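Local coordinates for C-type lectin domain family 4, member a4 (Mus musculus, PDB 3VYK), which binds N-glycans carrying a bisecting N-acetylglucosamine through the calcium-dependent C-type lectin domain of a dendritic-cell receptor, probably in pattern recognition, at residues D6-V11 with T52-T57; W73-Q78 with W110-I115; F87-E92 with N104-G109. One frame throughout, in Å; residues are numbered along the deposited sequence.

Contact 1 of 3, residues D6-V11 with T52-T57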
loop_
_atom_site.group_PDB
_atom_site.type_symbol
_atom_site.label_atom_id
_atom_site.label_comp_id
_atom_site.label_asym_id
_atom_site.label_seq_id
_atom_site.Cartn_x
_atom_site.Cartn_y
_atom_site.Cartn_z
ATOM N N ASP A 6 3.803 -7.332 17.229
ATOM C CA ASP A 6 3.140 -6.172 16.611
ATOM C C ASP A 6 2.922 -6.273 15.095
ATOM O O ASP A 6 2.391 -5.341 14.483
ATOM C CB ASP A 6 3.834 -4.849 16.980
ATOM C CG ASP A 6 3.729 -4.521 18.463
ATOM O OD1 ASP A 6 4.685 -3.932 19.001
ATOM O OD2 ASP A 6 2.698 -4.846 19.093
ATOM N N TRP A 7 3.317 -7.399 14.504
ATOM C CA TRP A 7 2.997 -7.705 13.102
ATOM C C TRP A 7 1.804 -8.615 13.058
ATOM O O TRP A 7 1.592 -9.424 13.972
ATOM C CB TRP A 7 4.179 -8.364 12.392
ATOM C CG TRP A 7 5.349 -7.437 12.142
ATOM C CD1 TRP A 7 6.166 -6.829 13.097
ATOM C CD2 TRP A 7 5.891 -6.995 10.843
ATOM N NE1 TRP A 7 7.127 -6.060 12.499
ATOM C CE2 TRP A 7 7.025 -6.115 11.154
ATOM C CE3 TRP A 7 5.559 -7.226 9.508
ATOM C CZ2 TRP A 7 7.776 -5.502 10.159
ATOM C CZ3 TRP A 7 6.330 -6.606 8.512
ATOM C CH2 TRP A 7 7.414 -5.764 8.834
ATOM N N LYS A 8 1.010 -8.492 11.996
ATOM C CA LYS A 8 -0.185 -9.326 11.809
ATOM C C LYS A 8 0.024 -10.370 10.710
ATOM O O LYS A 8 0.469 -10.026 9.611
ATOM C CB LYS A 8 -1.404 -8.457 11.457
ATOM C CG LYS A 8 -1.879 -7.488 12.542
ATOM C CD LYS A 8 -2.616 -8.216 13.657
ATOM C CE LYS A 8 -3.376 -7.258 14.559
ATOM N NZ LYS A 8 -4.771 -7.004 14.109
ATOM N N PRO A 9 -0.287 -11.647 10.992
ATOM C CA PRO A 9 -0.116 -12.685 9.981
ATOM C C PRO A 9 -1.294 -12.790 9.035
ATOM O O PRO A 9 -2.443 -12.616 9.434
ATOM C CB PRO A 9 -0.014 -13.963 10.810
ATOM C CG PRO A 9 -0.865 -13.681 12.001
ATOM C CD PRO A 9 -0.708 -12.212 12.290
ATOM N N PHE A 10 -0.992 -13.101 7.780
ATOM C CA PHE A 10 -2.032 -13.447 6.827
ATOM C C PHE A 10 -1.422 -14.418 5.848
ATOM O O PHE A 10 -0.649 -14.030 4.960
ATOM C CB PHE A 10 -2.612 -12.201 6.139
ATOM C CG PHE A 10 -3.741 -12.496 5.188
ATOM C CD1 PHE A 10 -4.991 -12.892 5.662
ATOM C CD2 PHE A 10 -3.569 -12.353 3.815
ATOM C CE1 PHE A 10 -6.037 -13.152 4.781
ATOM C CE2 PHE A 10 -4.610 -12.619 2.934
ATOM C CZ PHE A 10 -5.844 -13.014 3.418
ATOM N N VAL A 11 -1.781 -15.688 6.045
ATOM C CA VAL A 11 -1.297 -16.824 5.241
ATOM C C VAL A 11 0.239 -16.868 5.243
ATOM O O VAL A 11 0.824 -17.167 6.276
ATOM C CB VAL A 11 -1.955 -16.905 3.837
ATOM C CG1 VAL A 11 -1.722 -18.274 3.208
ATOM C CG2 VAL A 11 -3.457 -16.667 3.946
ATOM N N THR A 52 -7.261 -3.668 4.915
ATOM C CA THR A 52 -8.122 -2.554 5.340
ATOM C C THR A 52 -8.789 -2.768 6.702
ATOM O O THR A 52 -9.061 -1.805 7.411
ATOM C CB THR A 52 -9.157 -2.146 4.274
ATOM O OG1 THR A 52 -10.096 -3.209 4.072
ATOM C CG2 THR A 52 -8.467 -1.788 2.972
ATOM N N SER A 53 -9.021 -4.024 7.076
ATOM C CA SER A 53 -9.561 -4.330 8.404
ATOM C C SER A 53 -8.660 -3.808 9.526
ATOM O O SER A 53 -9.131 -3.571 10.641
ATOM C CB SER A 53 -9.790 -5.844 8.557
ATOM O OG SER A 53 -8.608 -6.518 8.930
ATOM N N ASN A 54 -7.375 -3.645 9.215
ATOM C CA ASN A 54 -6.349 -3.230 10.166
ATOM C C ASN A 54 -6.021 -1.730 10.155
ATOM O O ASN A 54 -5.114 -1.293 10.866
ATOM C CB ASN A 54 -5.075 -4.040 9.913
ATOM C CG ASN A 54 -5.187 -5.466 10.410
ATOM O OD1 ASN A 54 -5.457 -6.395 9.643
ATOM N ND2 ASN A 54 -4.986 -5.647 11.705
ATOM N N LEU A 55 -6.753 -0.952 9.360
ATOM C CA LEU A 55 -6.417 0.461 9.136
ATOM C C LEU A 55 -7.354 1.445 9.823
ATOM O O LEU A 55 -8.529 1.155 10.054
ATOM C CB LEU A 55 -6.407 0.763 7.635
ATOM C CG LEU A 55 -5.503 -0.064 6.727
ATOM C CD1 LEU A 55 -5.663 0.427 5.300
ATOM C CD2 LEU A 55 -4.042 -0.031 7.156
ATOM N N ASN A 56 -6.824 2.636 10.105
ATOM C CA ASN A 56 -7.615 3.732 10.642
ATOM C C ASN A 56 -8.274 4.496 9.498
ATOM O O ASN A 56 -7.589 4.924 8.558
ATOM C CB ASN A 56 -6.708 4.660 11.454
ATOM C CG ASN A 56 -7.485 5.662 12.292
ATOM O OD1 ASN A 56 -8.332 6.395 11.786
ATOM N ND2 ASN A 56 -7.198 5.688 13.591
ATOM N N THR A 57 -9.592 4.678 9.571
ATOM C CA THR A 57 -10.324 5.342 8.486
ATOM C C THR A 57 -9.960 6.820 8.292
ATOM O O THR A 57 -10.284 7.397 7.260
ATOM C CB THR A 57 -11.855 5.198 8.621
ATOM O OG1 THR A 57 -12.300 5.860 9.811
ATOM C CG2 THR A 57 -12.252 3.730 8.674
#
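K8, on the edge strand 8-10, and N54, in the turn that follows helix 45-53, face each other with their CA atoms 8.8 Å apart. The backbones stay well separated, and only the two side chains meet. The K8 chain is bent twice, at chi2 (-75°) and chi4 (90°). These bends bring its end to the N54 amide. The two side chains cross at a slant. K8 NZ lies 2.8 Å from the atom modelled as N54 ND2. K8 CG, CD and CE curl round the same atom of the amide. The amide of N54 is probably turned over in the model, so with it reversed the pair may be a hydrogen bond. Within the turn, L55 N makes a backbone hydrogen bond to T52 O. Nearby, K8 pairs by its backbone with Y15 of strand 13-19, and N54 also rests on I17. The contact is small and lies at the surface, away from the calcium site. It joins the edge strand to the turn after the helix. If the amide is reversed, its oxygen would face the lysine ammonium, a favourable polar pairing at the surface.

Contact 2 of 3, residues W73-Q78 with W110-I115. With CA (calcium ion), chain C; MAN (alpha-D-mannopyranose), chain B; NAG (2-acetamido-2-deoxy-beta-D-glucopyranose), chain D; SO4 (sulfate ion), chain E.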
loop_
_atom_site.group_PDB
_atom_site.type_symbol
_atom_site.label_atom_id
_atom_site.label_comp_id
_atom_site.label_asym_id
_atom_site.label_seq_id
_atom_site.Cartn_x
_atom_site.Cartn_y
_atom_site.Cartn_z
ATOM N N TRP A 73 1.202 0.780 -14.159
ATOM C CA TRP A 73 1.334 0.482 -12.731
ATOM C C TRP A 73 2.181 -0.737 -12.523
ATOM O O TRP A 73 1.977 -1.770 -13.173
ATOM C CB TRP A 73 -0.039 0.331 -12.058
ATOM C CG TRP A 73 -0.834 1.599 -12.223
ATOM C CD1 TRP A 73 -1.844 1.854 -13.146
ATOM C CD2 TRP A 73 -0.635 2.864 -11.509
ATOM N NE1 TRP A 73 -2.294 3.152 -13.030
ATOM C CE2 TRP A 73 -1.602 3.809 -12.068
ATOM C CE3 TRP A 73 0.216 3.291 -10.486
ATOM C CZ2 TRP A 73 -1.700 5.113 -11.607
ATOM C CZ3 TRP A 73 0.103 4.613 -10.028
ATOM C CH2 TRP A 73 -0.834 5.498 -10.583
ATOM N N ARG A 74 3.162 -0.609 -11.638
ATOM C CA ARG A 74 4.117 -1.691 -11.378
ATOM C C ARG A 74 4.367 -1.876 -9.891
ATOM O O ARG A 74 4.519 -0.908 -9.149
ATOM C CB ARG A 74 5.452 -1.449 -12.110
ATOM C CG ARG A 74 5.343 -1.314 -13.620
ATOM C CD ARG A 74 4.966 -2.639 -14.269
ATOM N NE ARG A 74 4.893 -2.558 -15.729
ATOM C CZ ARG A 74 3.772 -2.355 -16.423
ATOM N NH1 ARG A 74 2.608 -2.206 -15.808
ATOM N NH2 ARG A 74 3.813 -2.295 -17.747
ATOM N N TRP A 75 4.380 -3.128 -9.442
ATOM C CA TRP A 75 4.686 -3.433 -8.050
ATOM C C TRP A 75 6.157 -3.367 -7.810
ATOM O O TRP A 75 6.949 -3.718 -8.689
ATOM C CB TRP A 75 4.198 -4.839 -7.684
ATOM C CG TRP A 75 2.699 -4.970 -7.683
ATOM C CD1 TRP A 75 1.905 -5.706 -8.564
ATOM C CD2 TRP A 75 1.756 -4.319 -6.766
ATOM N NE1 TRP A 75 0.576 -5.574 -8.246
ATOM C CE2 TRP A 75 0.423 -4.752 -7.173
ATOM C CE3 TRP A 75 1.887 -3.466 -5.670
ATOM C CZ2 TRP A 75 -0.725 -4.322 -6.510
ATOM C CZ3 TRP A 75 0.733 -3.037 -5.011
ATOM C CH2 TRP A 75 -0.543 -3.453 -5.421
ATOM N N ILE A 76 6.534 -2.941 -6.612
ATOM C CA ILE A 76 7.952 -2.754 -6.282
ATOM C C ILE A 76 8.761 -4.047 -6.189
ATOM O O ILE A 76 9.991 -4.007 -6.302
ATOM C CB ILE A 76 8.153 -1.907 -5.012
ATOM C CG1 ILE A 76 7.494 -2.574 -3.791
ATOM C CG2 ILE A 76 7.680 -0.479 -5.274
ATOM C CD1 ILE A 76 7.731 -1.852 -2.478
ATOM N N ASP A 77 8.091 -5.183 -5.991
ATOM C CA ASP A 77 8.798 -6.471 -5.957
ATOM C C ASP A 77 8.844 -7.140 -7.326
ATOM O O ASP A 77 9.242 -8.311 -7.442
ATOM C CB ASP A 77 8.208 -7.408 -4.900
ATOM C CG ASP A 77 6.811 -7.896 -5.244
ATOM O OD1 ASP A 77 6.215 -7.458 -6.248
ATOM O OD2 ASP A 77 6.303 -8.743 -4.487
ATOM N N GLN A 78 8.439 -6.390 -8.350
ATOM C CA GLN A 78 8.436 -6.825 -9.751
ATOM C C GLN A 78 7.489 -7.984 -10.068
ATOM O O GLN A 78 7.533 -8.527 -11.178
ATOM C CB GLN A 78 9.859 -7.129 -10.247
ATOM C CG GLN A 78 10.763 -5.908 -10.345
ATOM C CD GLN A 78 12.216 -6.296 -10.517
ATOM O OE1 GLN A 78 12.871 -6.725 -9.567
ATOM N NE2 GLN A 78 12.727 -6.153 -11.734
ATOM N N TRP A 110 -13.271 1.661 1.365
ATOM C CA TRP A 110 -11.825 1.678 1.127
ATOM C C TRP A 110 -11.491 1.559 -0.327
ATOM O O TRP A 110 -12.216 0.934 -1.094
ATOM C CB TRP A 110 -11.167 0.528 1.873
ATOM C CG TRP A 110 -11.128 0.731 3.352
ATOM C CD1 TRP A 110 -11.952 0.142 4.312
ATOM C CD2 TRP A 110 -10.201 1.573 4.107
ATOM N NE1 TRP A 110 -11.607 0.550 5.568
ATOM C CE2 TRP A 110 -10.567 1.415 5.525
ATOM C CE3 TRP A 110 -9.152 2.426 3.769
ATOM C CZ2 TRP A 110 -9.892 2.084 6.537
ATOM C CZ3 TRP A 110 -8.474 3.093 4.798
ATOM C CH2 TRP A 110 -8.841 2.925 6.150
ATOM N N GLY A 111 -10.363 2.144 -0.720
ATOM C CA GLY A 111 -9.913 2.015 -2.101
ATOM C C GLY A 111 -8.556 2.645 -2.322
ATOM O O GLY A 111 -7.949 3.207 -1.398
ATOM N N TRP A 112 -8.089 2.544 -3.557
ATOM C CA TRP A 112 -6.791 3.095 -3.942
ATOM C C TRP A 112 -6.945 4.431 -4.612
ATOM O O TRP A 112 -7.869 4.652 -5.406
ATOM C CB TRP A 112 -6.088 2.186 -4.933
ATOM C CG TRP A 112 -5.787 0.783 -4.477
ATOM C CD1 TRP A 112 -5.899 0.223 -3.204
ATOM C CD2 TRP A 112 -5.253 -0.279 -5.329
ATOM N NE1 TRP A 112 -5.517 -1.104 -3.234
ATOM C CE2 TRP A 112 -5.098 -1.455 -4.473
ATOM C CE3 TRP A 112 -4.909 -0.368 -6.677
ATOM C CZ2 TRP A 112 -4.626 -2.674 -4.976
ATOM C CZ3 TRP A 112 -4.436 -1.592 -7.162
ATOM C CH2 TRP A 112 -4.286 -2.706 -6.324
ATOM N N ASN A 113 -6.002 5.329 -4.321
ATOM C CA ASN A 113 -5.963 6.648 -4.967
ATOM C C ASN A 113 -4.526 6.968 -5.317
ATOM O O ASN A 113 -3.640 6.794 -4.489
ATOM C CB ASN A 113 -6.532 7.713 -4.023
ATOM C CG ASN A 113 -6.357 9.130 -4.551
ATOM O OD1 ASN A 113 -6.440 9.391 -5.754
ATOM N ND2 ASN A 113 -6.143 10.064 -3.620
ATOM N N ASP A 114 -4.299 7.415 -6.550
ATOM C CA ASP A 114 -2.988 7.966 -6.886
ATOM C C ASP A 114 -2.808 9.333 -6.234
ATOM O O ASP A 114 -3.732 10.185 -6.245
ATOM C CB ASP A 114 -2.726 8.014 -8.405
ATOM C CG ASP A 114 -3.704 8.897 -9.168
ATOM O OD1 ASP A 114 -4.864 9.081 -8.712
ATOM O OD2 ASP A 114 -3.295 9.370 -10.259
ATOM N N ILE A 115 -1.615 9.486 -5.645
ATOM C CA ILE A 115 -1.202 10.727 -4.975
ATOM C C ILE A 115 0.276 11.066 -5.268
ATOM O O ILE A 115 1.032 10.234 -5.775
ATOM C CB ILE A 115 -1.412 10.664 -3.436
ATOM C CG1 ILE A 115 -0.437 9.695 -2.750
ATOM C CG2 ILE A 115 -2.868 10.343 -3.095
ATOM C CD1 ILE A 115 -0.226 10.042 -1.291
HETATM CA CA CA C . -5.696 10.852 -7.449
HETATM C C1 MAN B . -7.584 15.063 -3.906
HETATM C C2 MAN B . -6.420 14.077 -4.035
HETATM C C3 MAN B . -6.415 13.429 -5.427
HETATM C C4 MAN B . -7.773 12.805 -5.703
HETATM C C5 MAN B . -8.877 13.873 -5.547
HETATM C C6 MAN B . -10.277 13.293 -5.766
HETATM O O2 MAN B . -6.606 13.069 -3.061
HETATM O O3 MAN B . -5.476 12.366 -5.623
HETATM O O4 MAN B . -7.627 12.198 -6.986
HETATM O O5 MAN B . -8.812 14.443 -4.245
HETATM O O6 MAN B . -11.224 14.357 -5.746
HETATM C C1 NAG D . -6.047 13.349 -1.780
HETATM C C2 NAG D . -6.736 12.422 -0.767
HETATM C C3 NAG D . -6.130 12.565 0.628
HETATM C C4 NAG D . -4.604 12.485 0.567
HETATM C C5 NAG D . -4.035 13.417 -0.509
HETATM C C6 NAG D . -2.540 13.221 -0.725
HETATM C C7 NAG D . -9.032 11.931 -1.475
HETATM C C8 NAG D . -10.452 12.403 -1.501
HETATM N N2 NAG D . -8.159 12.710 -0.835
HETATM O O3 NAG D . -6.617 11.517 1.448
HETATM O O4 NAG D . -4.048 12.808 1.817
HETATM O O5 NAG D . -4.647 13.133 -1.754
HETATM O O6 NAG D . -1.765 13.989 0.172
HETATM O O7 NAG D . -8.706 10.876 -2.036
HETATM S S SO4 E . -15.091 -1.667 1.822
HETATM O O1 SO4 E . -14.145 -2.640 2.414
HETATM O O2 SO4 E . -14.788 -0.322 2.361
HETATM O O3 SO4 E . -16.484 -2.032 2.171
HETATM O O4 SO4 E . -14.930 -1.638 0.350
#
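W112 carries its CG anti to the carbonyl carbon (chi1 -60°), which sends its indole across to that of W75. D114 instead holds CG between its backbone N and carbonyl carbon (chi1 62°), turning the carboxylate to the metal while its CB meets W73. W112 CH2 approaches the edge of the W75 ring, 3.9 Å from W75 CZ2. The two six-membered rings stand nearly perpendicular (88°). W73 CH2 touches D114 CB at 3.8 Å, with the ring plane steeply turned against the carboxylate. D114 OD1 binds the calcium ion at 2.3 Å and D114 O at 2.4 Å. N113 is a further ligand, as expected of the W-N-D sequence of C-type lectins, and mannose O3 and O4 also bind the metal. E92, N94 and E98 complete the site. D114 OD2 forms a salt bridge with R71 and accepts a hydrogen bond from Q95 N. I115 CG2 lies 3.6 Å from O5 of the N-acetylglucosamine. W73 and W75 thus pack against D114 and W112 of the metal-binding strand. Strands 73-75 and 109-115 are not direct neighbours in the sheet: strands 61-67 and 100-106 come between. W73 and W112 both rest on V101 of strand 100-106, and W112 NE1 is hydrogen-bonded to OE1 of Q48 in helix 45-53.

Contact 3 of 3, residues F87-E92 with N104-G109. With CA (calcium ion), chain C; MAN (alpha-D-mannopyranose), chain B; NAG (2-acetamido-2-deoxy-beta-D-glucopyranose), chain D.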
loop_
_atom_site.group_PDB
_atom_site.type_symbol
_atom_site.label_atom_id
_atom_site.label_comp_id
_atom_site.label_asym_id
_atom_site.label_seq_id
_atom_site.Cartn_x
_atom_site.Cartn_y
_atom_site.Cartn_z
ATOM N N PHE A 87 -8.229 -2.157 -6.898
ATOM C CA PHE A 87 -9.255 -1.611 -6.001
ATOM C C PHE A 87 -9.320 -0.105 -6.016
ATOM O O PHE A 87 -9.523 0.536 -4.988
ATOM C CB PHE A 87 -9.064 -2.188 -4.595
ATOM C CG PHE A 87 -9.046 -3.679 -4.610
ATOM C CD1 PHE A 87 -10.247 -4.390 -4.624
ATOM C CD2 PHE A 87 -7.848 -4.369 -4.725
ATOM C CE1 PHE A 87 -10.245 -5.775 -4.713
ATOM C CE2 PHE A 87 -7.839 -5.754 -4.832
ATOM C CZ PHE A 87 -9.041 -6.452 -4.823
ATOM N N TRP A 88 -9.157 0.453 -7.204
ATOM C CA TRP A 88 -9.237 1.901 -7.380
ATOM C C TRP A 88 -10.563 2.473 -6.956
ATOM O O TRP A 88 -11.626 1.946 -7.311
ATOM C CB TRP A 88 -8.997 2.247 -8.835
ATOM C CG TRP A 88 -7.636 1.853 -9.337
ATOM C CD1 TRP A 88 -7.306 0.791 -10.173
ATOM C CD2 TRP A 88 -6.374 2.530 -9.050
ATOM N NE1 TRP A 88 -5.959 0.769 -10.430
ATOM C CE2 TRP A 88 -5.340 1.784 -9.772
ATOM C CE3 TRP A 88 -6.007 3.634 -8.284
ATOM C CZ2 TRP A 88 -4.007 2.159 -9.729
ATOM C CZ3 TRP A 88 -4.652 3.997 -8.250
ATOM C CH2 TRP A 88 -3.681 3.278 -8.954
ATOM N N HIS A 89 -10.508 3.581 -6.225
ATOM C CA HIS A 89 -11.696 4.407 -5.964
ATOM C C HIS A 89 -12.318 4.849 -7.256
ATOM O O HIS A 89 -11.629 5.037 -8.258
ATOM C CB HIS A 89 -11.332 5.651 -5.153
ATOM C CG HIS A 89 -11.214 5.418 -3.673
ATOM N ND1 HIS A 89 -12.256 5.007 -2.902
ATOM C CD2 HIS A 89 -10.135 5.598 -2.811
ATOM C CE1 HIS A 89 -11.852 4.927 -1.625
ATOM N NE2 HIS A 89 -10.552 5.279 -1.572
ATOM N N LYS A 90 -13.634 5.062 -7.240
ATOM C CA LYS A 90 -14.293 5.670 -8.384
ATOM C C LYS A 90 -13.596 6.987 -8.739
ATOM O O LYS A 90 -13.327 7.823 -7.867
ATOM C CB LYS A 90 -15.784 5.888 -8.080
ATOM C CG LYS A 90 -16.608 6.469 -9.214
ATOM C CD LYS A 90 -16.612 5.592 -10.453
ATOM C CE LYS A 90 -17.543 6.162 -11.516
ATOM N NZ LYS A 90 -17.375 7.632 -11.720
ATOM N N GLY A 91 -13.265 7.128 -10.012
ATOM C CA GLY A 91 -12.596 8.314 -10.546
ATOM C C GLY A 91 -11.079 8.287 -10.443
ATOM O O GLY A 91 -10.422 9.243 -10.868
ATOM N N GLU A 92 -10.523 7.216 -9.878
ATOM C CA GLU A 92 -9.068 7.077 -9.736
ATOM C C GLU A 92 -8.554 5.914 -10.575
ATOM O O GLU A 92 -9.307 4.989 -10.871
ATOM C CB GLU A 92 -8.680 6.848 -8.279
ATOM C CG GLU A 92 -9.224 7.883 -7.306
ATOM C CD GLU A 92 -8.659 9.290 -7.498
ATOM O OE1 GLU A 92 -7.566 9.508 -8.110
ATOM O OE2 GLU A 92 -9.325 10.208 -6.948
ATOM N N ASN A 104 -6.996 4.668 1.006
ATOM C CA ASN A 104 -7.723 5.574 1.905
ATOM C C ASN A 104 -9.219 5.286 1.907
ATOM O O ASN A 104 -9.731 4.510 1.081
ATOM C CB ASN A 104 -7.390 7.068 1.635
ATOM C CG ASN A 104 -7.886 7.567 0.283
ATOM O OD1 ASN A 104 -8.449 6.828 -0.502
ATOM N ND2 ASN A 104 -7.659 8.856 0.002
ATOM N N HIS A 105 -9.910 5.890 2.869
ATOM C CA HIS A 105 -11.314 5.611 3.084
ATOM C C HIS A 105 -12.191 6.768 2.703
ATOM O O HIS A 105 -11.877 7.919 3.007
ATOM C CB HIS A 105 -11.536 5.240 4.537
ATOM C CG HIS A 105 -12.898 4.679 4.806
ATOM N ND1 HIS A 105 -13.931 5.450 5.221
ATOM C CD2 HIS A 105 -13.389 3.385 4.688
ATOM C CE1 HIS A 105 -15.024 4.680 5.373
ATOM N NE2 HIS A 105 -14.696 3.418 5.042
ATOM N N LYS A 106 -13.282 6.454 2.014
ATOM C CA LYS A 106 -14.264 7.446 1.565
ATOM C C LYS A 106 -15.654 6.937 1.926
ATOM O O LYS A 106 -15.786 5.875 2.534
ATOM C CB LYS A 106 -14.126 7.710 0.054
ATOM C CG LYS A 106 -12.805 8.362 -0.325
ATOM C CD LYS A 106 -12.542 8.450 -1.828
ATOM C CE LYS A 106 -13.225 9.648 -2.464
ATOM N NZ LYS A 106 -12.688 9.835 -3.834
ATOM N N THR A 107 -16.689 7.697 1.570
ATOM C CA THR A 107 -18.062 7.307 1.901
ATOM C C THR A 107 -18.443 5.976 1.247
ATOM O O THR A 107 -19.245 5.212 1.785
ATOM C CB THR A 107 -19.078 8.394 1.501
ATOM O OG1 THR A 107 -19.034 8.595 0.082
ATOM C CG2 THR A 107 -18.758 9.708 2.202
ATOM N N THR A 108 -17.841 5.707 0.091
ATOM C CA THR A 108 -18.086 4.486 -0.674
ATOM C C THR A 108 -17.226 3.313 -0.193
ATOM O O THR A 108 -17.335 2.201 -0.723
ATOM C CB THR A 108 -17.818 4.715 -2.172
ATOM O OG1 THR A 108 -16.554 5.374 -2.326
ATOM C CG2 THR A 108 -18.912 5.578 -2.789
ATOM N N GLY A 109 -16.372 3.568 0.799
ATOM C CA GLY A 109 -15.527 2.537 1.398
ATOM C C GLY A 109 -14.033 2.736 1.174
ATOM O O GLY A 109 -13.583 3.838 0.866
HETATM CA CA CA C . -5.696 10.852 -7.449
HETATM C C1 MAN B . -7.584 15.063 -3.906
HETATM C C2 MAN B . -6.420 14.077 -4.035
HETATM C C3 MAN B . -6.415 13.429 -5.427
HETATM C C4 MAN B . -7.773 12.805 -5.703
HETATM C C5 MAN B . -8.877 13.873 -5.547
HETATM C C6 MAN B . -10.277 13.293 -5.766
HETATM O O2 MAN B . -6.606 13.069 -3.061
HETATM O O3 MAN B . -5.476 12.366 -5.623
HETATM O O4 MAN B . -7.627 12.198 -6.986
HETATM O O5 MAN B . -8.812 14.443 -4.245
HETATM O O6 MAN B . -11.224 14.357 -5.746
HETATM C C1 NAG D . -6.047 13.349 -1.780
HETATM C C2 NAG D . -6.736 12.422 -0.767
HETATM C C3 NAG D . -6.130 12.565 0.628
HETATM C C4 NAG D . -4.604 12.485 0.567
HETATM C C5 NAG D . -4.035 13.417 -0.509
HETATM C C6 NAG D . -2.540 13.221 -0.725
HETATM C C7 NAG D . -9.032 11.931 -1.475
HETATM C C8 NAG D . -10.452 12.403 -1.501
HETATM N N2 NAG D . -8.159 12.710 -0.835
HETATM O O3 NAG D . -6.617 11.517 1.448
HETATM O O4 NAG D . -4.048 12.808 1.817
HETATM O O5 NAG D . -4.647 13.133 -1.754
HETATM O O6 NAG D . -1.765 13.989 0.172
HETATM O O7 NAG D . -8.706 10.876 -2.036
HETATM O O HOH W 1 -14.736 5.643 -4.135
HETATM O O HOH W 2 -14.273 8.080 -5.262
HETATM O O HOH W 3 -9.826 9.594 -4.239
#
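H89 NE2 donates a hydrogen bond to the backbone O of N104, 2.9 Å long with an angle of 145° at the hydrogen. The oxygen is close to the plane of the imidazole, but the nitrogen sits above the plane of the carbonyl. The same H89 NE2 makes a weak, bent bond to N104 OD1 at 2.8 Å. N104 ND2, on the other arm of the amide, donates to N-acetylglucosamine O7 at 3.1 Å and to its O3 at 3.2 Å. E92 OE1 binds the calcium ion at 2.4 Å. E92 OE2 lies close to mannose O4, at 2.6 Å. E92 opens the E-P-N sequence (E92, P93, N94) of mannose-type C-type lectins.

Three waters extend the network. One joins H89 ND1 to T108 OG1. Another accepts from K106 NZ and donates to K90 O. The third accepts from K106 NZ and donates to both E92 OE2 and O7 of the N-acetylglucosamine.

Packing centres on the imidazole. K106 CD lies over one face, 3.5 Å from the ring centroid and 7° off its normal, a CH-pi contact. The K106 chain bends at chi3, where its end turns toward the waters. At the ring edge, H89 CE1 lies 3.2 Å from G109 O.

H89 probably acts in a second shell. Its bond to the N104 backbone, with the weak one to OD1, is consistent with holding the sugar-binding amide in place. The K106 ammonium is too far from E92 for a salt bridge, but through water it probably steadies the carboxylate. These links join the metal and sugar sites.

Contact 1 closes before contact 2 opens along the chain, and contact 3 falls between the two segments of contact 2. The centres of contacts 2 and 3 are about 13 Å apart; that of contact 1 is about 18 Å from the centre of contact 2 and about 19 Å from that of contact 3. All three reach the same mixed sheet. Strands 100-106 and 109-115 form a hairpin that brings contacts 2 and 3 together, and both touch the calcium ion, the mannose and the N-acetylglucosamine. W110 of contact 2 packs on T52, L55 and T57, linking contact 1 to the hairpin. The glycan site thus draws on contacts 2 and 3, and contact 1 lies away from it.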